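Protein-glutamine gamma-glutamyltransferase 2 (Pagrus major, PDB 1G0D) probably catalyses the calcium-dependent cross-linking of proteins, joining peptide-bound glutamine to the amino group of lysine or to other primary amines. Local coordinates at residues Phe130-Phe134 with Met185-Phe189; Ala502-Met508 with Lys526-Val532; Gly617-Thr621 with Gln632-Asn636. One frame throughout, in Å; residues are numbered along the deposited sequence.

Contact 1 of 3, residues Phe130-Phe134 with Met185-Phe189; sequences FHMLF and MDICF
The imidazole of His131 carries the methyl end of Met185 on one face: CE sits almost above the ring centre, 3.5 Å from the centroid, a CH-pi contact. SD follows at 4.5 Å from the same centroid, a longer sulfur-aromatic approach. Met185 reaches the ring because CG lies anti to its backbone N and the chain then folds at the thioether (chi3 71°), which brings the methyl over the imidazole face. Phe189, one helical turn on, approaches the ring obliquely beside CD2, its CE1 on the same side of the ring plane as the Met185 methyl. The two rings are nearly parallel, at 23°, but so displaced, with centroids 5.6 Å from each other, that little of one lies over the other. The contact joins strand 121-133, of a five-stranded mixed sheet in the N-terminal beta domain, to helix 184-193, which also packs on helix 272-286; the strand and helix segments run at 72° to one another. At the strand's end, Leu133 CD1 reaches the edge of the Phe189 ring, 3.8 Å from CZ, and Met132 O lies near the same ring plane. Replacing His131 with an alanine would probably leave the Met185 methyl without its aromatic platform and open a gap beside Phe189. The other flank is looser and partly exposed: Asp186 OD1 comes no closer than 4.2 Å to His131 CE1, and no hydrogen bond links the two segments. The Asp186 carboxylate turns instead to Arg31, whose guanidinium makes a salt bridge with OD2.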
# COMPACT_ATOMS: atom_id res chain seq x y z
N PHE A 130 -24.34 16.28 2.16
CA PHE A 130 -23.60 15.71 1.04
C PHE A 130 -22.13 15.60 1.45
O PHE A 130 -21.70 16.20 2.45
CB PHE A 130 -23.81 16.57 -0.24
CG PHE A 130 -23.27 17.99 -0.15
CD1 PHE A 130 -21.91 18.26 -0.40
CD2 PHE A 130 -24.11 19.04 0.19
CE1 PHE A 130 -21.40 19.54 -0.29
CE2 PHE A 130 -23.59 20.33 0.30
CZ PHE A 130 -22.24 20.58 0.06
N HIS A 131 -21.36 14.82 0.70
CA HIS A 131 -19.95 14.65 0.99
C HIS A 131 -19.11 15.26 -0.10
O HIS A 131 -19.48 15.25 -1.26
CB HIS A 131 -19.63 13.19 1.10
CG HIS A 131 -20.08 12.57 2.38
ND1 HIS A 131 -21.31 11.96 2.51
CD2 HIS A 131 -19.46 12.42 3.57
CE1 HIS A 131 -21.42 11.46 3.73
NE2 HIS A 131 -20.31 11.73 4.39
N MET A 132 -17.96 15.79 0.27
CA MET A 132 -17.07 16.41 -0.70
C MET A 132 -15.69 15.75 -0.68
O MET A 132 -15.06 15.64 0.37
CB MET A 132 -16.95 17.89 -0.38
CG MET A 132 -15.97 18.61 -1.26
SD MET A 132 -16.76 19.24 -2.76
CE MET A 132 -17.75 20.57 -2.09
N LEU A 133 -15.23 15.33 -1.86
CA LEU A 133 -13.93 14.67 -2.05
C LEU A 133 -12.96 15.54 -2.88
O LEU A 133 -13.31 16.60 -3.38
CB LEU A 133 -14.14 13.34 -2.79
CG LEU A 133 -14.88 12.14 -2.19
CD1 LEU A 133 -15.37 12.39 -0.79
CD2 LEU A 133 -15.99 11.82 -3.10
N PHE A 134 -11.72 15.08 -3.04
CA PHE A 134 -10.71 15.78 -3.81
C PHE A 134 -11.08 15.59 -5.29
O PHE A 134 -11.71 14.61 -5.64
CB PHE A 134 -9.33 15.16 -3.51
CG PHE A 134 -8.72 15.63 -2.21
CD1 PHE A 134 -8.68 14.80 -1.10
CD2 PHE A 134 -8.23 16.92 -2.09
CE1 PHE A 134 -8.17 15.26 0.13
CE2 PHE A 134 -7.72 17.40 -0.87
CZ PHE A 134 -7.70 16.57 0.24
N MET A 185 -16.36 4.99 2.32
CA MET A 185 -16.13 6.41 2.26
C MET A 185 -16.41 7.00 3.64
O MET A 185 -15.67 7.85 4.14
CB MET A 185 -17.06 7.07 1.24
CG MET A 185 -16.99 8.59 1.24
SD MET A 185 -18.35 9.40 0.41
CE MET A 185 -19.70 9.06 1.60
N ASP A 186 -17.47 6.55 4.26
CA ASP A 186 -17.83 7.05 5.57
C ASP A 186 -16.77 6.77 6.62
O ASP A 186 -16.55 7.60 7.52
CB ASP A 186 -19.13 6.44 5.98
CG ASP A 186 -20.21 6.72 5.01
OD1 ASP A 186 -21.04 7.57 5.37
OD2 ASP A 186 -20.23 6.12 3.91
N ILE A 187 -16.15 5.59 6.52
CA ILE A 187 -15.09 5.19 7.45
C ILE A 187 -13.82 6.01 7.18
O ILE A 187 -13.03 6.28 8.09
CB ILE A 187 -14.70 3.71 7.31
CG1 ILE A 187 -15.87 2.79 7.65
CG2 ILE A 187 -13.59 3.42 8.25
CD1 ILE A 187 -15.77 1.40 7.07
N CYS A 188 -13.60 6.39 5.92
CA CYS A 188 -12.43 7.17 5.60
C CYS A 188 -12.50 8.48 6.37
O CYS A 188 -11.52 8.84 6.99
CB CYS A 188 -12.34 7.40 4.10
SG CYS A 188 -11.79 5.96 3.21
N PHE A 189 -13.65 9.17 6.36
CA PHE A 189 -13.83 10.44 7.12
C PHE A 189 -13.80 10.19 8.62
O PHE A 189 -13.55 11.10 9.39
CB PHE A 189 -15.15 11.15 6.77
CG PHE A 189 -15.12 11.88 5.45
CD1 PHE A 189 -15.87 11.43 4.37
CD2 PHE A 189 -14.24 12.94 5.25
CE1 PHE A 189 -15.75 12.02 3.11
CE2 PHE A 189 -14.12 13.54 3.99
CZ PHE A 189 -14.87 13.08 2.92

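Contact 2 of 3, residues Ala502-Met508 with Lys526-Val532; sequences AHAQLTM and KTISVTV
The ring of His503 is met at its edge by Thr531: ND1 and OG1 are 2.8 Å apart, a hydrogen bond in which either may donate, with OG1 near the ring plane. Thr531 places its hydroxyl there by turning OG1 anti to its backbone N (chi1 -174°). Gln505, the other flat group, folds at chi2 (75°) so that its amide lies beside Ser529; NE2 gives OG a weak bond at 3.1 Å and passes 3.4 Å from Thr527 CG2. Thr507 OG1 and Thr527 OG1, 3.2 Å apart on this polar face, share a hydrogen bond that either may donate. The two strands form an antiparallel beta hairpin in the first of two beta domains after the catalytic core, strand 525-532 at the sheet's edge within this chain. Paired backbone bonds tie Ala502 to Val532, Ala504 to Val530 and Leu506 to Ile528, the last with Leu506 N 2.8 Å from Ile528 O. On the opposite face Leu506 CB packs on Ile528 CG2 at 3.9 Å, and Met508 lies alongside Lys526, whose ammonium is held by Glu540. The hairpin is thus two-sided: hydroxyls, imidazole and amide on one face, largely aliphatic groups on the other, packed against strands 536-544, 473-479 and 558-566.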
# COMPACT_ATOMS: atom_id res chain seq x y z
N ALA A 502 43.51 -20.73 -8.51
CA ALA A 502 43.21 -20.05 -7.26
C ALA A 502 42.63 -20.96 -6.23
O ALA A 502 41.62 -21.61 -6.45
CB ALA A 502 42.27 -18.94 -7.51
N HIS A 503 43.27 -20.98 -5.08
CA HIS A 503 42.80 -21.83 -4.00
C HIS A 503 42.19 -20.92 -2.94
O HIS A 503 42.81 -19.95 -2.52
CB HIS A 503 43.99 -22.63 -3.42
CG HIS A 503 45.21 -22.66 -4.30
ND1 HIS A 503 45.37 -23.57 -5.33
CD2 HIS A 503 46.35 -21.92 -4.27
CE1 HIS A 503 46.55 -23.39 -5.89
NE2 HIS A 503 47.17 -22.40 -5.27
N ALA A 504 40.97 -21.22 -2.51
CA ALA A 504 40.32 -20.38 -1.51
C ALA A 504 39.44 -21.18 -0.55
O ALA A 504 39.24 -22.39 -0.71
CB ALA A 504 39.51 -19.27 -2.21
N GLN A 505 38.94 -20.51 0.47
CA GLN A 505 38.10 -21.17 1.46
C GLN A 505 36.69 -20.73 1.22
O GLN A 505 36.39 -19.54 1.25
CB GLN A 505 38.53 -20.76 2.86
CG GLN A 505 38.16 -21.75 3.96
CD GLN A 505 39.04 -22.98 3.96
OE1 GLN A 505 40.25 -22.89 3.69
NE2 GLN A 505 38.45 -24.14 4.26
N LEU A 506 35.81 -21.70 1.02
CA LEU A 506 34.43 -21.43 0.71
C LEU A 506 33.46 -21.78 1.83
O LEU A 506 33.14 -22.95 2.05
CB LEU A 506 34.08 -22.21 -0.55
CG LEU A 506 32.90 -21.96 -1.48
CD1 LEU A 506 31.95 -23.15 -1.41
CD2 LEU A 506 32.20 -20.68 -1.13
N THR A 507 32.97 -20.77 2.54
CA THR A 507 32.00 -21.00 3.60
C THR A 507 30.56 -20.76 3.11
O THR A 507 30.28 -19.74 2.50
CB THR A 507 32.24 -20.04 4.76
OG1 THR A 507 33.62 -20.08 5.15
CG2 THR A 507 31.33 -20.38 5.92
N MET A 508 29.66 -21.69 3.39
CA MET A 508 28.26 -21.55 2.98
C MET A 508 27.31 -21.82 4.13
O MET A 508 27.52 -22.75 4.91
CB MET A 508 27.93 -22.52 1.87
CG MET A 508 29.04 -22.76 0.92
SD MET A 508 28.57 -24.23 0.02
CE MET A 508 30.08 -25.22 0.10
N LYS A 526 28.48 -24.97 6.25
CA LYS A 526 29.45 -25.89 5.65
C LYS A 526 30.61 -25.12 5.05
O LYS A 526 30.40 -24.16 4.33
CB LYS A 526 28.72 -26.68 4.55
CG LYS A 526 29.54 -27.61 3.67
CD LYS A 526 28.59 -28.17 2.58
CE LYS A 526 29.23 -29.18 1.63
NZ LYS A 526 28.91 -28.85 0.20
N THR A 527 31.83 -25.52 5.35
CA THR A 527 33.00 -24.85 4.79
C THR A 527 33.82 -25.83 3.98
O THR A 527 34.10 -26.93 4.44
CB THR A 527 33.89 -24.25 5.86
OG1 THR A 527 33.29 -23.05 6.34
CG2 THR A 527 35.25 -23.92 5.28
N ILE A 528 34.20 -25.43 2.78
CA ILE A 528 34.97 -26.28 1.91
C ILE A 528 36.23 -25.59 1.51
O ILE A 528 36.34 -24.37 1.61
CB ILE A 528 34.17 -26.61 0.62
CG1 ILE A 528 34.04 -28.12 0.47
CG2 ILE A 528 34.84 -26.01 -0.62
CD1 ILE A 528 33.33 -28.80 1.62
N SER A 529 37.20 -26.38 1.08
CA SER A 529 38.44 -25.82 0.60
C SER A 529 38.35 -26.03 -0.89
O SER A 529 38.00 -27.12 -1.38
CB SER A 529 39.65 -26.54 1.18
OG SER A 529 40.18 -25.77 2.25
N VAL A 530 38.67 -24.98 -1.62
CA VAL A 530 38.51 -25.03 -3.05
C VAL A 530 39.75 -24.58 -3.83
O VAL A 530 40.51 -23.72 -3.37
CB VAL A 530 37.26 -24.14 -3.39
CG1 VAL A 530 37.61 -22.96 -4.27
CG2 VAL A 530 36.20 -24.98 -4.01
N THR A 531 39.98 -25.23 -4.97
CA THR A 531 41.05 -24.78 -5.87
C THR A 531 40.39 -24.78 -7.22
O THR A 531 40.07 -25.83 -7.78
CB THR A 531 42.34 -25.65 -5.90
OG1 THR A 531 43.32 -24.97 -6.71
CG2 THR A 531 42.05 -27.04 -6.46
N VAL A 532 40.10 -23.58 -7.71
CA VAL A 532 39.46 -23.46 -8.97
C VAL A 532 40.46 -22.91 -9.96
O VAL A 532 41.09 -21.89 -9.74
CB VAL A 532 38.25 -22.57 -8.86
CG1 VAL A 532 37.47 -22.62 -10.16
CG2 VAL A 532 37.38 -23.06 -7.71

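Contact 3 of 3, residues Gly617-Thr621 with Gln632-Asn636; sequences GGVFT and QIHVN
Gln632 meets Thr621 and Val619 from across an antiparallel beta hairpin, built of strands 619-624 and 628-634 in the C-terminal immunoglobulin-like domain. Its side chain runs extended beside that of Thr621, CG resting 3.6 Å from OG1, while the amide carbon CD lies 3.8 Å from Val619 CG1. The next residue, Ile633, is locked to Phe620 by two backbone hydrogen bonds, one of them between Ile633 N and Phe620 O at 2.7 Å. On the face they share, the CB atoms of these two residues touch, Val647 of strand 644-651 packs against both side chains, and the Phe620 ring also meets that of Phe665, so this is the side that turns into the beta sandwich. His634 returns to the face of Gln632. With CG beside the backbone N (chi1 -70°), its imidazole is laid alongside Val619, whose CG1 stands over one ring face, 3.5 Å from the centroid and 20° off the normal: a CH-pi contact displaced toward the NE2-CD2 side. Strand pairing ends here, yet Val635 adds one more bond, its N giving to Gly618 O at 2.8 Å. Gly618 lies close against this valine; a side chain there would press on Val635 CG2. That same methyl is set beside the valine's backbone N and directed to Phe620: Val635 CG2 lies 3.4 Å from Phe620 CE2, at the ring edge.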
# COMPACT_ATOMS: atom_id res chain seq x y z
N GLY A 617 -7.67 -27.32 9.68
CA GLY A 617 -8.03 -25.94 9.97
C GLY A 617 -8.15 -25.18 8.67
O GLY A 617 -8.13 -23.94 8.68
N GLY A 618 -8.27 -25.92 7.56
CA GLY A 618 -8.37 -25.34 6.23
C GLY A 618 -9.54 -24.41 6.08
O GLY A 618 -10.67 -24.83 6.27
N VAL A 619 -9.26 -23.13 5.81
CA VAL A 619 -10.27 -22.08 5.60
C VAL A 619 -9.98 -21.38 4.28
O VAL A 619 -8.82 -20.99 4.04
CB VAL A 619 -10.18 -20.88 6.52
CG1 VAL A 619 -11.52 -20.59 7.04
CG2 VAL A 619 -9.11 -21.05 7.53
N PHE A 620 -11.01 -21.18 3.47
CA PHE A 620 -10.87 -20.46 2.22
C PHE A 620 -11.61 -19.15 2.54
O PHE A 620 -12.65 -19.19 3.19
CB PHE A 620 -11.59 -21.20 1.10
CG PHE A 620 -10.84 -22.39 0.56
CD1 PHE A 620 -9.87 -22.23 -0.40
CD2 PHE A 620 -11.12 -23.66 1.04
CE1 PHE A 620 -9.16 -23.35 -0.90
CE2 PHE A 620 -10.43 -24.78 0.55
CZ PHE A 620 -9.45 -24.62 -0.41
N THR A 621 -11.06 -18.00 2.13
CA THR A 621 -11.74 -16.71 2.35
C THR A 621 -11.87 -16.09 0.98
O THR A 621 -10.86 -15.98 0.28
CB THR A 621 -10.93 -15.76 3.20
OG1 THR A 621 -10.46 -16.45 4.37
CG2 THR A 621 -11.77 -14.55 3.58
N GLN A 632 -15.98 -16.76 4.18
CA GLN A 632 -15.24 -17.99 4.45
C GLN A 632 -15.90 -19.34 4.16
O GLN A 632 -17.10 -19.51 4.30
CB GLN A 632 -14.76 -17.98 5.90
CG GLN A 632 -13.56 -17.11 6.15
CD GLN A 632 -13.11 -17.14 7.60
OE1 GLN A 632 -12.02 -16.68 7.94
NE2 GLN A 632 -13.97 -17.68 8.47
N ILE A 633 -15.08 -20.29 3.73
CA ILE A 633 -15.50 -21.67 3.48
C ILE A 633 -14.55 -22.53 4.31
O ILE A 633 -13.35 -22.60 4.02
CB ILE A 633 -15.29 -22.10 2.04
CG1 ILE A 633 -15.84 -21.04 1.09
CG2 ILE A 633 -15.89 -23.50 1.85
CD1 ILE A 633 -15.64 -21.39 -0.33
N HIS A 634 -15.06 -23.18 5.35
CA HIS A 634 -14.21 -24.02 6.17
C HIS A 634 -14.20 -25.44 5.63
O HIS A 634 -15.25 -26.05 5.45
CB HIS A 634 -14.69 -24.02 7.63
CG HIS A 634 -14.46 -22.71 8.33
ND1 HIS A 634 -15.27 -21.60 8.14
CD2 HIS A 634 -13.51 -22.32 9.21
CE1 HIS A 634 -14.83 -20.60 8.87
NE2 HIS A 634 -13.76 -21.00 9.53
N VAL A 635 -13.02 -25.95 5.32
CA VAL A 635 -12.86 -27.32 4.84
C VAL A 635 -13.22 -28.21 6.03
O VAL A 635 -12.61 -28.10 7.10
CB VAL A 635 -11.40 -27.62 4.45
CG1 VAL A 635 -11.22 -29.12 4.20
CG2 VAL A 635 -11.02 -26.81 3.22
N ASN A 636 -14.23 -29.06 5.87
CA ASN A 636 -14.62 -29.93 6.97
C ASN A 636 -13.78 -31.20 6.90
O ASN A 636 -13.93 -32.02 6.00
CB ASN A 636 -16.13 -30.23 6.90
CG ASN A 636 -17.00 -28.97 7.20
OD1 ASN A 636 -18.03 -28.73 6.54
ND2 ASN A 636 -16.57 -28.18 8.21

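Overall arrangement
The contacts follow one another along the chain and lie in three separate regions of an elongated monomer. Contact 1 joins the N-terminal beta domain to the catalytic core through helix 184-193, which packs on helix 272-286, headed by the active-site Cys272. Contact 2 lies on the other side of the chain's centre, about 63 Å from contact 1 between centres, in a beta hairpin near residues thought to bind GTP; the Met508 side chain is about 7 Å from that of Ile477. Contact 3, a hairpin in the C-terminal domain, is centred about 35 Å from contact 1 and 49 Å from contact 2. No two share a sheet: one fastens two domains together, two build single ones.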